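Local coordinates for protein probable AP endonuclease (African swine fever virus, PDB 6KI3) that probably cleaves DNA on the 5' side of abasic sites in repair, with a 3'-5' proofreading exonuclease activity, and binds three zinc ions, at residues L167-R170 with I171-T174. Sequence-based numbering, arbitrary orientation.
Sequences LFLR and IRNT
Two turns of helix 161-174, linking parallel strands 143-147 and 179-184 in a beta-alpha-beta unit of the TIM barrel, set Ile171 against Leu167 and Phe168 on the helix's buried side. Ile171 CD1 lies over one face of the Phe168 ring, displaced toward its rim, in a CH-pi contact 4.2 Å from the ring centroid; the same methyl is 4.2 Å from Leu167 CG. With CG1 beside its backbone N (chi1 -74°) and CD1 anti to CA (chi2 -178°), Ile171 carries the methyl out over the ring and runs alongside it. Phe168 and Ile171 pack on Ile179 of strand 179-184, while Leu167 meets Ile129 of helix 126-134. Ile171 N and Asn173 N donate hydrogen bonds to carbonyls four residues earlier, Leu167 O (3.0 Å) and Leu169 O (2.8 Å). Outside, Leu169 reaches Arg172 NH2 through CD1 (3.8 Å) and, through CD2, makes a short van der Waals contact with Asn173 ND2 that rests on an unusual leucine torsion; Arg172 NH1 makes a weak hydrogen bond to Ser213 O. Apolar packing by Phe168 and Ile171 thus joins the helix to strand 179-184, and Leu167 to the neighbouring helix, whereas leucine methyls meet polar groups on the exposed surface.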
loop_
_atom_site.group_PDB
_atom_site.type_symbol
_atom_site.label_atom_id
_atom_site.label_comp_id
_atom_site.label_asym_id
_atom_site.label_seq_id
_atom_site.Cartn_x
_atom_site.Cartn_y
_atom_site.Cartn_z
ATOM N N LEU A 167 16.291 -3.927 9.278
ATOM C CA LEU A 167 16.377 -3.510 7.882
ATOM C C LEU A 167 16.569 -2.003 7.763
ATOM O O LEU A 167 17.501 -1.535 7.099
ATOM C CB LEU A 167 15.122 -3.948 7.127
ATOM C CG LEU A 167 14.922 -3.302 5.753
ATOM C CD1 LEU A 167 16.038 -3.703 4.801
ATOM C CD2 LEU A 167 13.560 -3.659 5.177
ATOM N N PHE A 168 15.694 -1.225 8.401
ATOM C CA PHE A 168 15.725 0.219 8.215
ATOM C C PHE A 168 16.928 0.874 8.880
ATOM O O PHE A 168 17.311 1.977 8.477
ATOM C CB PHE A 168 14.424 0.841 8.728
ATOM C CG PHE A 168 13.330 0.874 7.700
ATOM C CD1 PHE A 168 12.528 -0.235 7.481
ATOM C CD2 PHE A 168 13.111 2.012 6.942
ATOM C CE1 PHE A 168 11.524 -0.206 6.531
ATOM C CE2 PHE A 168 12.109 2.048 5.991
ATOM C CZ PHE A 168 11.316 0.938 5.784
ATOM N N LEU A 169 17.529 0.236 9.887
ATOM C CA LEU A 169 18.760 0.782 10.453
ATOM C C LEU A 169 19.924 0.595 9.492
ATOM O O LEU A 169 20.754 1.498 9.327
ATOM C CB LEU A 169 19.063 0.135 11.803
ATOM C CG LEU A 169 20.233 0.768 12.561
ATOM C CD1 LEU A 169 19.791 1.268 13.928
ATOM C CD2 LEU A 169 21.384 -0.217 12.689
ATOM N N ARG A 170 20.001 -0.570 8.847
ATOM C CA ARG A 170 20.967 -0.755 7.773
ATOM C C ARG A 170 20.700 0.208 6.624
ATOM O O ARG A 170 21.629 0.594 5.906
ATOM C CB ARG A 170 20.927 -2.203 7.285
ATOM C CG ARG A 170 22.080 -2.589 6.383
ATOM C CD ARG A 170 22.106 -4.086 6.147
ATOM N NE ARG A 170 23.312 -4.498 5.438
ATOM C CZ ARG A 170 24.454 -4.821 6.035
ATOM N NH1 ARG A 170 24.549 -4.778 7.357
ATOM N NH2 ARG A 170 25.503 -5.186 5.310
ATOM N N ILE A 171 19.440 0.608 6.439
ATOM C CA ILE A 171 19.115 1.634 5.454
ATOM C C ILE A 171 19.672 2.983 5.890
ATOM O O ILE A 171 20.304 3.697 5.103
ATOM C CB ILE A 171 17.593 1.698 5.230
ATOM C CG1 ILE A 171 17.115 0.496 4.412
ATOM C CG2 ILE A 171 17.199 3.008 4.557
ATOM C CD1 ILE A 171 15.631 0.517 4.106
ATOM N N ARG A 172 19.451 3.349 7.155
ATOM C CA ARG A 172 19.881 4.658 7.634
ATOM C C ARG A 172 21.399 4.763 7.716
ATOM O O ARG A 172 21.957 5.839 7.470
ATOM C CB ARG A 172 19.255 4.951 8.997
ATOM C CG ARG A 172 19.325 6.412 9.408
ATOM C CD ARG A 172 18.917 6.588 10.859
ATOM N NE ARG A 172 19.758 5.794 11.750
ATOM C CZ ARG A 172 19.603 5.731 13.068
ATOM N NH1 ARG A 172 18.634 6.418 13.658
ATOM N NH2 ARG A 172 20.418 4.981 13.795
ATOM N N ASN A 173 22.082 3.668 8.064
ATOM C CA ASN A 173 23.541 3.691 8.082
ATOM C C ASN A 173 24.114 3.838 6.679
ATOM O O ASN A 173 25.166 4.464 6.503
ATOM C CB ASN A 173 24.083 2.425 8.746
ATOM C CG ASN A 173 23.686 2.315 10.205
ATOM O OD1 ASN A 173 23.418 3.320 10.866
ATOM N ND2 ASN A 173 23.651 1.092 10.718
ATOM N N THR A 174 23.442 3.274 5.674
ATOM C CA THR A 174 23.869 3.434 4.290
ATOM C C THR A 174 23.550 4.821 3.743
ATOM O O THR A 174 24.021 5.161 2.652
ATOM C CB THR A 174 23.213 2.357 3.419
ATOM O OG1 THR A 174 23.150 1.128 4.152
ATOM C CG2 THR A 174 24.020 2.122 2.148
#